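Local coordinates for 4-alpha-glucanotransferase (Corynebacterium glutamicum, PDB 5B68), which is an amylomaltase, also called a disproportionating enzyme, built on a TIM-barrel core that follows an N-terminal beta-sandwich domain in the chain, at residues 362-367 with 451-456; 328-333 with 397-402; 183-188 with 284-289; 141-146 with 442-447; 265-270 with 294-299. All coordinates share one frame; numbering follows the deposited sequence.

Contact 1 (362-367 with 451-456). With SO4 (sulfate ion), chain F.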
# COMPACT_ATOMS: atom_id res chain seq x y z
N LEU A 362 8.57 -9.90 17.20
CA LEU A 362 9.60 -8.90 17.45
C LEU A 362 9.28 -7.66 16.61
O LEU A 362 9.43 -6.51 17.12
CB LEU A 362 10.98 -9.41 17.04
CG LEU A 362 11.47 -10.61 17.92
CD1 LEU A 362 12.80 -10.97 17.33
CD2 LEU A 362 11.60 -10.38 19.39
N CYS A 363 8.91 -7.87 15.35
CA CYS A 363 8.58 -6.73 14.46
C CYS A 363 7.39 -5.99 15.10
O CYS A 363 7.35 -4.74 15.16
CB CYS A 363 8.21 -7.18 13.08
SG CYS A 363 9.55 -7.76 12.07
N ASP A 364 6.39 -6.74 15.58
CA ASP A 364 5.22 -6.14 16.23
C ASP A 364 5.62 -5.26 17.41
O ASP A 364 5.14 -4.11 17.56
CB ASP A 364 4.21 -7.22 16.68
CG ASP A 364 2.98 -6.64 17.38
OD1 ASP A 364 2.03 -6.29 16.66
OD2 ASP A 364 2.94 -6.44 18.58
N GLU A 365 6.42 -5.80 18.32
CA GLU A 365 6.74 -5.01 19.49
C GLU A 365 7.69 -3.82 19.18
O GLU A 365 7.59 -2.81 19.87
CB GLU A 365 7.26 -5.89 20.65
CG GLU A 365 8.64 -6.44 20.48
CD GLU A 365 9.10 -7.33 21.68
OE1 GLU A 365 10.19 -7.96 21.62
OE2 GLU A 365 8.33 -7.40 22.68
N GLN A 366 8.60 -3.96 18.21
CA GLN A 366 9.50 -2.84 17.91
C GLN A 366 8.75 -1.73 17.21
O GLN A 366 9.02 -0.54 17.47
CB GLN A 366 10.72 -3.29 17.08
CG GLN A 366 11.63 -4.14 18.01
CD GLN A 366 13.07 -4.28 17.58
OE1 GLN A 366 13.54 -3.70 16.59
NE2 GLN A 366 13.76 -5.19 18.27
N LEU A 367 7.81 -2.12 16.36
CA LEU A 367 6.93 -1.10 15.70
C LEU A 367 6.00 -0.44 16.68
O LEU A 367 5.77 0.76 16.59
CB LEU A 367 6.10 -1.76 14.62
CG LEU A 367 6.75 -1.99 13.30
CD1 LEU A 367 5.83 -2.78 12.39
CD2 LEU A 367 7.03 -0.61 12.65
N LEU A 451 -2.28 -1.11 9.98
CA LEU A 451 -2.76 -0.04 10.83
C LEU A 451 -2.52 -0.21 12.32
O LEU A 451 -2.79 0.69 13.08
CB LEU A 451 -4.25 0.19 10.59
CG LEU A 451 -4.55 0.89 9.27
CD1 LEU A 451 -5.89 0.47 8.73
CD2 LEU A 451 -4.48 2.40 9.44
N ARG A 452 -2.03 -1.36 12.74
CA ARG A 452 -2.01 -1.66 14.17
C ARG A 452 -1.18 -0.68 14.98
O ARG A 452 -1.56 -0.29 16.05
CB ARG A 452 -1.52 -3.08 14.43
CG ARG A 452 -1.86 -3.55 15.83
CD ARG A 452 -1.53 -5.01 16.00
NE ARG A 452 -2.53 -5.87 15.42
CZ ARG A 452 -3.74 -6.08 15.92
NH1 ARG A 452 -4.56 -6.91 15.32
NH2 ARG A 452 -4.13 -5.47 17.02
N HIS A 453 -0.04 -0.30 14.44
CA HIS A 453 0.88 0.58 15.13
C HIS A 453 1.13 1.83 14.33
O HIS A 453 2.22 2.34 14.30
CB HIS A 453 2.16 -0.15 15.43
CG HIS A 453 1.95 -1.41 16.19
ND1 HIS A 453 1.35 -1.43 17.42
CD2 HIS A 453 2.22 -2.70 15.88
CE1 HIS A 453 1.28 -2.67 17.84
NE2 HIS A 453 1.80 -3.46 16.93
N SER A 454 0.11 2.29 13.64
CA SER A 454 0.24 3.49 12.86
C SER A 454 -0.96 4.39 13.09
O SER A 454 -1.99 3.95 13.53
CB SER A 454 0.41 3.16 11.39
OG SER A 454 -0.76 2.62 10.88
N GLY A 455 -0.77 5.66 12.83
CA GLY A 455 -1.88 6.62 12.92
C GLY A 455 -2.53 6.94 11.56
O GLY A 455 -3.46 7.75 11.44
N GLY A 456 -1.98 6.39 10.49
CA GLY A 456 -2.47 6.64 9.17
C GLY A 456 -1.95 5.64 8.17
O GLY A 456 -0.96 4.92 8.45
S SO4 F . -7.49 -7.46 17.41
O1 SO4 F . -7.78 -8.69 18.20
O2 SO4 F . -8.65 -6.57 17.41
O3 SO4 F . -7.15 -7.91 16.01
O4 SO4 F . -6.45 -6.72 18.11
O HOH W 1 4.81 1.88 13.92

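Contact 2 (328-333 with 397-402)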
# COMPACT_ATOMS: atom_id res chain seq x y z
N ALA A 328 4.76 -18.18 8.11
CA ALA A 328 5.97 -18.67 8.79
C ALA A 328 6.37 -20.06 8.24
O ALA A 328 7.53 -20.34 8.09
CB ALA A 328 5.74 -18.74 10.26
N THR A 329 5.38 -20.87 7.91
CA THR A 329 5.64 -22.20 7.34
C THR A 329 6.22 -22.05 5.94
O THR A 329 7.15 -22.74 5.58
CB THR A 329 4.37 -23.06 7.30
OG1 THR A 329 3.85 -23.19 8.63
CG2 THR A 329 4.66 -24.41 6.65
N TRP A 330 5.68 -21.14 5.14
CA TRP A 330 6.21 -20.80 3.85
C TRP A 330 7.68 -20.35 4.00
O TRP A 330 8.52 -20.78 3.19
CB TRP A 330 5.37 -19.72 3.12
CG TRP A 330 5.92 -19.29 1.81
CD1 TRP A 330 5.61 -19.77 0.59
CD2 TRP A 330 6.89 -18.25 1.59
NE1 TRP A 330 6.36 -19.13 -0.38
CE2 TRP A 330 7.15 -18.20 0.22
CE3 TRP A 330 7.56 -17.36 2.44
CZ2 TRP A 330 8.07 -17.29 -0.34
CZ3 TRP A 330 8.50 -16.44 1.87
CH2 TRP A 330 8.72 -16.43 0.52
N CYS A 331 7.97 -19.49 4.98
CA CYS A 331 9.38 -19.08 5.20
C CYS A 331 10.30 -20.29 5.51
O CYS A 331 11.36 -20.39 4.97
CB CYS A 331 9.53 -18.14 6.34
SG CYS A 331 8.69 -16.52 5.95
N ALA A 332 9.83 -21.16 6.38
CA ALA A 332 10.57 -22.40 6.73
C ALA A 332 10.83 -23.23 5.49
O ALA A 332 11.99 -23.66 5.21
CB ALA A 332 9.78 -23.15 7.80
N ASP A 333 9.81 -23.39 4.65
CA ASP A 333 9.98 -24.14 3.42
C ASP A 333 10.98 -23.51 2.45
O ASP A 333 11.71 -24.26 1.78
CB ASP A 333 8.66 -24.37 2.71
CG ASP A 333 7.76 -25.35 3.44
OD1 ASP A 333 8.28 -26.11 4.30
OD2 ASP A 333 6.55 -25.30 3.17
N ASP A 397 2.28 -14.76 -0.08
CA ASP A 397 0.85 -14.54 -0.27
C ASP A 397 0.38 -15.24 -1.56
O ASP A 397 -0.74 -15.71 -1.63
CB ASP A 397 0.48 -13.05 -0.29
CG ASP A 397 0.39 -12.40 1.08
OD1 ASP A 397 0.68 -12.94 2.12
OD2 ASP A 397 0.03 -11.18 1.12
N ALA A 398 1.21 -15.28 -2.60
CA ALA A 398 0.85 -15.90 -3.89
C ALA A 398 0.50 -17.34 -3.64
O ALA A 398 -0.42 -17.85 -4.22
CB ALA A 398 2.00 -15.79 -4.92
N GLN A 399 1.21 -17.97 -2.72
CA GLN A 399 0.91 -19.35 -2.32
C GLN A 399 -0.27 -19.42 -1.33
O GLN A 399 -1.26 -20.16 -1.59
CB GLN A 399 2.14 -20.07 -1.71
CG GLN A 399 1.77 -21.39 -1.00
CD GLN A 399 2.96 -22.03 -0.33
OE1 GLN A 399 3.02 -22.11 0.90
NE2 GLN A 399 3.96 -22.40 -1.13
N ASN A 400 -0.15 -18.74 -0.19
CA ASN A 400 -1.10 -18.85 0.92
C ASN A 400 -2.48 -18.24 0.64
O ASN A 400 -3.48 -18.69 1.25
CB ASN A 400 -0.52 -18.26 2.19
CG ASN A 400 0.68 -19.04 2.69
OD1 ASN A 400 0.70 -20.28 2.66
ND2 ASN A 400 1.66 -18.31 3.20
N LEU A 401 -2.52 -17.26 -0.26
CA LEU A 401 -3.75 -16.63 -0.62
C LEU A 401 -4.18 -17.00 -2.01
O LEU A 401 -5.06 -16.30 -2.59
CB LEU A 401 -3.67 -15.09 -0.48
CG LEU A 401 -3.33 -14.48 0.87
CD1 LEU A 401 -3.42 -12.96 0.77
CD2 LEU A 401 -4.27 -14.96 1.91
N SER A 402 -3.64 -18.10 -2.56
CA SER A 402 -3.93 -18.47 -3.96
C SER A 402 -5.40 -18.52 -4.30
O SER A 402 -5.80 -18.21 -5.39
CB SER A 402 -3.27 -19.84 -4.36
OG SER A 402 -3.68 -20.89 -3.48
O HOH W 2 4.77 -23.64 2.39

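Contact 3 (183-188 with 284-289)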
# COMPACT_ATOMS: atom_id res chain seq x y z
N GLN A 183 12.29 7.71 3.78
CA GLN A 183 12.56 6.34 3.36
C GLN A 183 13.43 5.71 4.43
O GLN A 183 14.67 5.86 4.46
CB GLN A 183 13.21 6.32 1.98
CG GLN A 183 12.35 6.93 0.94
CD GLN A 183 11.16 6.05 0.56
OE1 GLN A 183 11.38 4.96 0.05
NE2 GLN A 183 9.94 6.52 0.75
N ILE A 184 12.80 5.07 5.41
CA ILE A 184 13.51 4.76 6.65
C ILE A 184 14.75 3.86 6.52
O ILE A 184 15.70 4.01 7.29
CB ILE A 184 12.52 4.26 7.79
CG1 ILE A 184 13.16 4.27 9.16
CG2 ILE A 184 12.01 2.88 7.43
CD1 ILE A 184 13.55 5.66 9.59
N TYR A 185 14.73 2.94 5.57
CA TYR A 185 15.91 2.04 5.29
C TYR A 185 17.15 2.92 4.95
O TYR A 185 18.28 2.52 5.16
CB TYR A 185 15.60 1.09 4.09
CG TYR A 185 15.07 1.75 2.87
CD1 TYR A 185 15.95 2.34 1.95
CD2 TYR A 185 13.71 1.89 2.65
CE1 TYR A 185 15.49 3.01 0.87
CE2 TYR A 185 13.22 2.58 1.54
CZ TYR A 185 14.14 3.14 0.67
OH TYR A 185 13.74 3.84 -0.41
N SER A 186 16.90 4.10 4.40
CA SER A 186 17.98 4.99 3.97
C SER A 186 18.49 5.94 5.04
O SER A 186 19.49 6.62 4.78
CB SER A 186 17.57 5.84 2.75
OG SER A 186 16.66 6.91 3.06
N VAL A 187 17.83 6.01 6.18
CA VAL A 187 18.20 6.94 7.23
C VAL A 187 18.83 6.20 8.39
O VAL A 187 18.23 5.34 8.98
CB VAL A 187 16.97 7.68 7.79
CG1 VAL A 187 17.40 8.79 8.73
CG2 VAL A 187 16.14 8.23 6.67
N ARG A 188 20.05 6.58 8.71
CA ARG A 188 20.84 5.88 9.68
C ARG A 188 21.12 6.73 10.91
O ARG A 188 21.21 7.94 10.83
CB ARG A 188 22.17 5.45 9.06
CG ARG A 188 22.10 4.28 8.11
CD ARG A 188 21.74 4.69 6.69
NE ARG A 188 22.73 5.56 6.09
CZ ARG A 188 23.83 5.15 5.46
NH1 ARG A 188 24.11 3.86 5.36
NH2 ARG A 188 24.66 6.03 4.95
N ILE A 284 23.20 1.32 -0.24
CA ILE A 284 22.76 0.45 0.85
C ILE A 284 22.80 -1.02 0.34
O ILE A 284 22.25 -1.26 -0.74
CB ILE A 284 21.28 0.78 1.24
CG1 ILE A 284 21.11 2.21 1.81
CG2 ILE A 284 20.79 -0.21 2.30
CD1 ILE A 284 21.81 2.42 3.12
N GLU A 285 23.35 -1.94 1.12
CA GLU A 285 23.36 -3.40 0.79
C GLU A 285 22.55 -4.13 1.86
O GLU A 285 22.99 -4.28 3.00
CB GLU A 285 24.78 -4.01 0.65
CG GLU A 285 24.79 -5.53 0.31
CD GLU A 285 23.91 -5.94 -0.91
OE1 GLU A 285 24.42 -5.82 -2.06
OE2 GLU A 285 22.70 -6.39 -0.76
N ARG A 286 21.37 -4.57 1.45
CA ARG A 286 20.47 -5.25 2.35
C ARG A 286 20.99 -6.66 2.61
O ARG A 286 20.85 -7.18 3.72
CB ARG A 286 19.10 -5.29 1.76
CG ARG A 286 18.37 -3.95 1.75
CD ARG A 286 17.06 -4.04 1.02
NE ARG A 286 16.31 -2.79 1.15
CZ ARG A 286 16.51 -1.68 0.43
NH1 ARG A 286 15.81 -0.61 0.70
NH2 ARG A 286 17.43 -1.60 -0.53
N ASN A 287 21.60 -7.28 1.58
CA ASN A 287 21.83 -8.76 1.71
C ASN A 287 22.76 -9.15 2.79
O ASN A 287 22.41 -10.01 3.60
CB ASN A 287 22.16 -9.43 0.37
CG ASN A 287 20.98 -9.39 -0.58
OD1 ASN A 287 19.82 -9.42 -0.14
ND2 ASN A 287 21.25 -9.32 -1.88
N ASP A 288 23.94 -8.55 2.90
CA ASP A 288 24.84 -8.96 4.02
C ASP A 288 24.37 -8.50 5.39
O ASP A 288 24.52 -9.20 6.37
CB ASP A 288 26.33 -8.63 3.76
CG ASP A 288 26.58 -7.19 3.41
OD1 ASP A 288 25.66 -6.35 3.41
OD2 ASP A 288 27.74 -6.88 3.09
N VAL A 289 23.73 -7.34 5.43
CA VAL A 289 23.08 -6.90 6.70
C VAL A 289 22.00 -7.92 7.16
O VAL A 289 21.97 -8.31 8.33
CB VAL A 289 22.43 -5.49 6.59
CG1 VAL A 289 21.74 -5.11 7.91
CG2 VAL A 289 23.50 -4.42 6.26

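Contact 4 (141-146 with 442-447). With SO4 (sulfate ion), chain K.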
# COMPACT_ATOMS: atom_id res chain seq x y z
N LEU A 141 -20.62 -1.02 13.67
CA LEU A 141 -19.50 -1.29 12.76
C LEU A 141 -18.91 -2.63 13.05
O LEU A 141 -18.95 -3.05 14.18
CB LEU A 141 -18.44 -0.21 12.93
CG LEU A 141 -18.86 1.22 12.61
CD1 LEU A 141 -17.63 2.13 12.73
CD2 LEU A 141 -19.38 1.37 11.22
N GLY A 142 -18.43 -3.33 12.03
CA GLY A 142 -17.57 -4.48 12.29
C GLY A 142 -17.91 -5.66 11.44
O GLY A 142 -18.53 -5.56 10.36
N TRP A 143 -17.40 -6.79 11.93
CA TRP A 143 -17.31 -8.02 11.18
C TRP A 143 -18.28 -9.03 11.73
O TRP A 143 -17.96 -9.77 12.64
CB TRP A 143 -15.86 -8.55 11.26
CG TRP A 143 -14.95 -7.61 10.61
CD1 TRP A 143 -14.35 -6.54 11.18
CD2 TRP A 143 -14.61 -7.58 9.24
NE1 TRP A 143 -13.62 -5.85 10.25
CE2 TRP A 143 -13.77 -6.47 9.04
CE3 TRP A 143 -14.92 -8.38 8.15
CZ2 TRP A 143 -13.24 -6.17 7.81
CZ3 TRP A 143 -14.39 -8.08 6.93
CH2 TRP A 143 -13.57 -6.97 6.76
N HIS A 144 -19.47 -9.02 11.16
CA HIS A 144 -20.57 -9.88 11.54
C HIS A 144 -20.79 -11.03 10.56
O HIS A 144 -20.04 -11.20 9.62
CB HIS A 144 -21.84 -9.05 11.68
CG HIS A 144 -21.61 -7.74 12.37
ND1 HIS A 144 -20.86 -7.63 13.51
CD2 HIS A 144 -21.97 -6.48 12.03
CE1 HIS A 144 -20.81 -6.37 13.88
NE2 HIS A 144 -21.46 -5.65 12.99
N LYS A 145 -21.80 -11.84 10.83
CA LYS A 145 -22.16 -12.92 9.94
C LYS A 145 -23.66 -13.05 9.73
O LYS A 145 -24.42 -12.83 10.64
CB LYS A 145 -21.64 -14.23 10.51
CG LYS A 145 -20.14 -14.39 10.42
CD LYS A 145 -19.78 -15.85 10.37
CE LYS A 145 -18.28 -16.06 10.39
NZ LYS A 145 -17.97 -17.45 10.83
N LEU A 146 -24.04 -13.44 8.53
CA LEU A 146 -25.38 -13.87 8.24
C LEU A 146 -25.38 -15.39 8.23
O LEU A 146 -24.52 -16.01 7.68
CB LEU A 146 -25.87 -13.34 6.90
CG LEU A 146 -26.42 -11.93 6.86
CD1 LEU A 146 -26.39 -11.36 5.46
CD2 LEU A 146 -27.81 -11.86 7.46
N PRO A 442 -8.93 -11.77 3.93
CA PRO A 442 -7.50 -11.44 3.65
C PRO A 442 -7.20 -9.92 3.52
O PRO A 442 -6.14 -9.45 3.94
CB PRO A 442 -7.28 -12.16 2.35
CG PRO A 442 -8.14 -13.40 2.48
CD PRO A 442 -9.41 -12.78 2.99
N TRP A 443 -8.17 -9.18 3.00
CA TRP A 443 -8.06 -7.70 2.88
C TRP A 443 -8.14 -7.09 4.30
O TRP A 443 -7.30 -6.25 4.71
CB TRP A 443 -9.20 -7.18 2.00
CG TRP A 443 -9.29 -5.71 1.80
CD1 TRP A 443 -10.43 -4.99 1.86
CD2 TRP A 443 -8.27 -4.80 1.36
NE1 TRP A 443 -10.17 -3.67 1.59
CE2 TRP A 443 -8.87 -3.54 1.21
CE3 TRP A 443 -6.92 -4.93 1.07
CZ2 TRP A 443 -8.16 -2.40 0.85
CZ3 TRP A 443 -6.20 -3.84 0.72
CH2 TRP A 443 -6.83 -2.56 0.58
N ARG A 444 -9.15 -7.52 5.12
CA ARG A 444 -9.20 -7.13 6.49
C ARG A 444 -7.87 -7.36 7.25
O ARG A 444 -7.40 -6.48 7.98
CB ARG A 444 -10.29 -7.91 7.28
CG ARG A 444 -10.38 -7.44 8.73
CD ARG A 444 -11.34 -8.32 9.53
NE ARG A 444 -10.74 -9.59 9.82
CZ ARG A 444 -11.35 -10.61 10.45
NH1 ARG A 444 -12.62 -10.48 10.82
NH2 ARG A 444 -10.71 -11.79 10.64
N ASN A 445 -7.32 -8.57 7.12
CA ASN A 445 -6.20 -8.95 7.97
C ASN A 445 -4.93 -8.16 7.60
O ASN A 445 -4.19 -7.74 8.54
CB ASN A 445 -5.97 -10.45 7.88
CG ASN A 445 -7.06 -11.25 8.61
OD1 ASN A 445 -7.89 -10.71 9.29
ND2 ASN A 445 -6.98 -12.54 8.49
N LEU A 446 -4.67 -7.94 6.31
CA LEU A 446 -3.50 -7.15 5.94
C LEU A 446 -3.67 -5.69 6.44
O LEU A 446 -2.75 -5.11 7.05
CB LEU A 446 -3.16 -7.27 4.49
CG LEU A 446 -3.94 -6.47 3.47
CD1 LEU A 446 -3.43 -5.04 3.28
CD2 LEU A 446 -3.92 -7.21 2.20
N LEU A 447 -4.88 -5.14 6.28
CA LEU A 447 -5.13 -3.81 6.75
C LEU A 447 -4.98 -3.67 8.25
O LEU A 447 -4.41 -2.65 8.78
CB LEU A 447 -6.52 -3.29 6.31
CG LEU A 447 -6.74 -3.01 4.85
CD1 LEU A 447 -8.22 -2.83 4.49
CD2 LEU A 447 -5.94 -1.76 4.47
S SO4 K . -13.52 -13.68 12.21
O1 SO4 K . -14.03 -14.05 13.56
O2 SO4 K . -13.89 -14.69 11.19
O3 SO4 K . -14.12 -12.38 11.79
O4 SO4 K . -12.04 -13.66 12.36

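Contact 5 (265-270 with 294-299)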
# COMPACT_ATOMS: atom_id res chain seq x y z
N ASP A 265 30.27 -9.73 22.00
CA ASP A 265 31.42 -9.04 21.38
C ASP A 265 31.51 -9.38 19.91
O ASP A 265 31.89 -8.50 19.13
CB ASP A 265 32.75 -9.45 22.04
CG ASP A 265 32.86 -8.95 23.46
OD1 ASP A 265 32.22 -7.91 23.81
OD2 ASP A 265 33.61 -9.59 24.22
N ASP A 266 31.21 -10.64 19.55
CA ASP A 266 31.23 -11.05 18.13
C ASP A 266 30.20 -10.22 17.37
O ASP A 266 30.49 -9.67 16.33
CB ASP A 266 30.97 -12.55 17.93
CG ASP A 266 32.14 -13.44 18.39
OD1 ASP A 266 33.25 -12.92 18.61
OD2 ASP A 266 31.94 -14.67 18.53
N ILE A 267 29.01 -10.12 17.95
CA ILE A 267 27.95 -9.35 17.36
C ILE A 267 28.37 -7.87 17.21
O ILE A 267 28.20 -7.28 16.15
CB ILE A 267 26.69 -9.53 18.21
CG1 ILE A 267 26.20 -11.01 18.07
CG2 ILE A 267 25.61 -8.53 17.81
CD1 ILE A 267 25.30 -11.41 19.22
N ALA A 268 28.97 -7.31 18.26
CA ALA A 268 29.50 -5.92 18.21
C ALA A 268 30.51 -5.70 17.12
O ALA A 268 30.64 -4.60 16.61
CB ALA A 268 30.12 -5.53 19.55
N GLU A 269 31.30 -6.74 16.83
CA GLU A 269 32.25 -6.68 15.73
C GLU A 269 31.54 -6.64 14.38
O GLU A 269 31.95 -5.89 13.46
CB GLU A 269 33.22 -7.88 15.76
CG GLU A 269 34.53 -7.64 16.51
CD GLU A 269 34.39 -7.03 17.91
OE1 GLU A 269 34.68 -7.76 18.90
OE2 GLU A 269 34.03 -5.82 18.02
N MET A 270 30.52 -7.45 14.24
CA MET A 270 29.68 -7.36 13.04
C MET A 270 29.06 -5.94 12.99
O MET A 270 29.11 -5.25 11.95
CB MET A 270 28.58 -8.45 13.03
CG MET A 270 29.05 -9.81 12.63
SD MET A 270 27.70 -10.81 11.89
CE MET A 270 26.73 -11.04 13.39
N LEU A 294 20.02 -12.20 10.72
CA LEU A 294 19.31 -13.50 10.83
C LEU A 294 20.15 -14.47 11.68
O LEU A 294 19.64 -15.18 12.55
CB LEU A 294 19.01 -14.07 9.46
CG LEU A 294 17.86 -13.37 8.73
CD1 LEU A 294 17.87 -13.54 7.23
CD2 LEU A 294 16.55 -13.79 9.38
N GLN A 295 21.46 -14.42 11.47
CA GLN A 295 22.36 -15.23 12.26
C GLN A 295 22.29 -14.90 13.75
O GLN A 295 22.26 -15.78 14.60
CB GLN A 295 23.78 -15.08 11.75
CG GLN A 295 24.76 -15.86 12.59
CD GLN A 295 26.13 -15.83 11.97
OE1 GLN A 295 26.75 -16.88 11.76
NE2 GLN A 295 26.60 -14.63 11.60
N VAL A 296 22.27 -13.62 14.09
CA VAL A 296 22.12 -13.25 15.46
C VAL A 296 20.75 -13.64 16.01
O VAL A 296 20.64 -14.08 17.17
CB VAL A 296 22.30 -11.70 15.64
CG1 VAL A 296 22.00 -11.28 17.06
CG2 VAL A 296 23.71 -11.32 15.17
N LEU A 297 19.69 -13.43 15.17
CA LEU A 297 18.31 -13.70 15.65
C LEU A 297 18.19 -15.20 15.98
O LEU A 297 17.60 -15.54 16.99
CB LEU A 297 17.31 -13.29 14.61
CG LEU A 297 17.16 -11.76 14.61
CD1 LEU A 297 16.66 -11.30 13.24
CD2 LEU A 297 16.21 -11.36 15.75
N ARG A 298 18.87 -16.03 15.19
CA ARG A 298 18.89 -17.49 15.41
C ARG A 298 19.51 -17.79 16.76
O ARG A 298 18.97 -18.61 17.51
CB ARG A 298 19.57 -18.24 14.25
CG ARG A 298 18.68 -18.36 13.04
CD ARG A 298 19.27 -19.30 12.01
NE ARG A 298 20.44 -18.72 11.38
CZ ARG A 298 20.46 -18.03 10.23
NH1 ARG A 298 19.36 -17.78 9.54
NH2 ARG A 298 21.63 -17.60 9.77
N ALA A 299 20.57 -17.08 17.14
CA ALA A 299 21.10 -17.21 18.50
C ALA A 299 20.18 -16.70 19.60
O ALA A 299 20.03 -17.31 20.66
CB ALA A 299 22.49 -16.59 18.59

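Contact 1 (362-367 with 451-456)
A His-carboxylate hydrogen bond near the surface, His453 to Asp364, joins helix 349-376, which precedes barrel strand 382-387, to the turn between helix 441-452 and the neighbouring strand 456-459 of a TIM barrel. His453 NE2 donates to Asp364 OD1 over 2.9 Å, with a nearly straight N-H...O angle of 166°. The bond lies in the plane of the imidazole but meets the carboxylate from well above its plane, the two groups being turned 67° apart. Asp364 reaches the ring because CG stands anti to the backbone N (chi1 180°), which carries the carboxylate across to the histidine. The same oxygen also takes a salt bridge from Arg319, so two donors grip it; that negative charge probably eases the closeness of Arg319 to Arg452. Arg452 lays CG over one face of the imidazole and bends at chi3 to send its guanidinium outward, where NH1 and NH2 along the guanidinium edge donate to two oxygens of a sulfate ion, NH2 to O4 measuring 2.9 Å. Against the ring also rests Leu367, its CB 4.2 Å from His453 CD2. A water molecule closes the interface by donating to Leu367 O at 3.1 Å and to His453 O at 2.7 Å.

Contact 2 (328-333 with 397-402)
Van der Waals contact between Trp330 and Gln399 makes up most of this small interface. The indole presents its edge, with CD1 lying 3.5 Å from Gln399 OE1 and also 3.5 Å from Gln399 NE2, so the amide group lies against that one corner of the ring. Amide and indole planes are 73° apart, which excludes a parallel stack. The extended glutamine chain spans the gap between the helices, while Trp330 swings its ring into it with CG anti to the backbone N (chi1 177°). Asn400 adds a looser touch: its ND2 lies 4.0 Å from Trp330 CB. Polar linkage across the gap is indirect. One water sits 2.6 Å from Asp333 OD2 and 2.8 Å from Gln399 OE1; the other oxygen of that carboxylate, OD1, is in a salt bridge with Arg349. Pro226 and Thr238 also touch the indole. The arrangement joins the long helix 307-338 to the short helix 396-400, on the two sides of strand 382-387 in the sequence, and belongs to the extended beta-alpha connections that elaborate this TIM barrel.

Contact 3 (183-188 with 284-289)
Cation-pi contact comes first: Arg286 reaches over one face of the Tyr185 ring, CZ lying 4.7 Å from the ring centroid and 27° off the normal. The approach is off-centre, led by Arg286 NH1, which is 3.2 Å from Tyr185 CD1, and the guanidinium is tilted 53° to the ring instead of stacking flat. NH1 also donates to Trp673 O and NH2 forms a salt bridge with Asp232, so the position of the charged group is set from several sides. The tyrosine takes a chi1 of 50°, CG wedged between backbone N and carbonyl carbon, which leaves its other face beside the backbone of Gln183. Van der Waals contact is supplied by Ile284, whose CD1 lies 3.5 Å from Arg188 NH1; that nitrogen has its hydrogen bond with Gly194 O. The two segments are the loop after strand 177-182 of the TIM barrel, here turned into a short 3-10 segment, and the start of helix 286-301. Hydrogen bonds fix each on its own side. Tyr185 OH donates to Gln183 OE1 at 2.7 Å, Ser186 OG and N both reach Gln183 O, and Glu285, the N-cap residue, receives Asn287 N on OE2 at 2.7 Å.

Contact 4 (141-146 with 442-447)
One face of the Trp143 indole is covered by the Arg444 side chain, whose CB, CG and CD run across the ring while the two side chains pass in opposite directions. The model brings CD too close to the ring for carbon atoms, so its exact height is doubtful. Beyond CD the chain bends (chi3 75°) and carries the guanidinium over the five-membered ring, with Arg444 CZ 4.8 Å from the centroid of that Trp143 ring and 18° off its normal: a cation-pi contact. The guanidinium stands on edge, its plane 77° from the indole. Along its other edges it is held in plane: Arg444 NE donates to Asn445 OD1 at 3.1 Å, and NH1 and NH2 grip a sulfate ion in fork fashion, NH1 to O3 at 2.6 Å and NH2 to O4 at 2.9 Å. At the indole rim, Trp143 NE1 donates to Glu497 of helix 487-500, whose Ile493 and Leu496 also pack on the ring. Strand 142-150 of the beta-sandwich domain thus docks on helix 441-452 of the TIM barrel. With no hydrogen bond between the two segments, the join rests on aliphatic packing and a cation-pi contact; the sulfate, probably from the crystallisation liquor, suggests that Arg444 can receive an anion here.

Contact 5 (265-270 with 294-299)
Two successive helices, 261-277 and 286-301, form an antiparallel hairpin, and Ile267, Met270, Gln295 and Val296 supply the contact between them. The axes of the short segments run 162° apart in direction and approach to 11.5 Å, a wide spacing that the side chains bridge. At the closest backbone pairing, Ile267 and Val296 reach toward each other tip to tip: Ile267 CG1 meets Val296 CG2 at 3.8 Å, and Ile267 CD1 meets Val296 CG1 at 3.9 Å. Both branches of the valine are therefore engaged. One turn further along, Met270 folds at its last torsion (chi3 -69°), which turns its methyl back so that CE comes 3.5 Å from Val296 CG2. Val296 CG2 thus receives isoleucine and methionine together. Near the solvent-exposed margin the extended Gln295 crosses the methionine, with NE2 4.0 Å from Met270 SD in a loose van der Waals touch. Trp193 and Leu259 from loops also pack on Ile267, and Val250 packs on Val296. The neighbouring Leu297 turns to helix 349-376, where it meets Trp358, Leu359 and Leu362, so the hairpin leans by its second helix on a helix that leads directly into barrel strand 382-387.

In the fold
Two helices each serve two of the contacts. Contacts 3 and 5 both use helix 286-301, one at its start and one further on, with centres about 17 Å apart; contacts 1 and 4 both use helix 441-452, centres about 19 Å apart. Contact 5 touches contact 1, and contact 2 touches contact 4 through Leu401 and Pro442. In sequence, contact 4 closes a loop of 295 residues within which contacts 2, 3 and 5 are nested, while contact 1 crosses it. Contacts 1, 2, 3 and 5 join helices and loops within the TIM-barrel part, and contact 4, about 40 Å between centres from contact 5, joins it to the beta-sandwich domain.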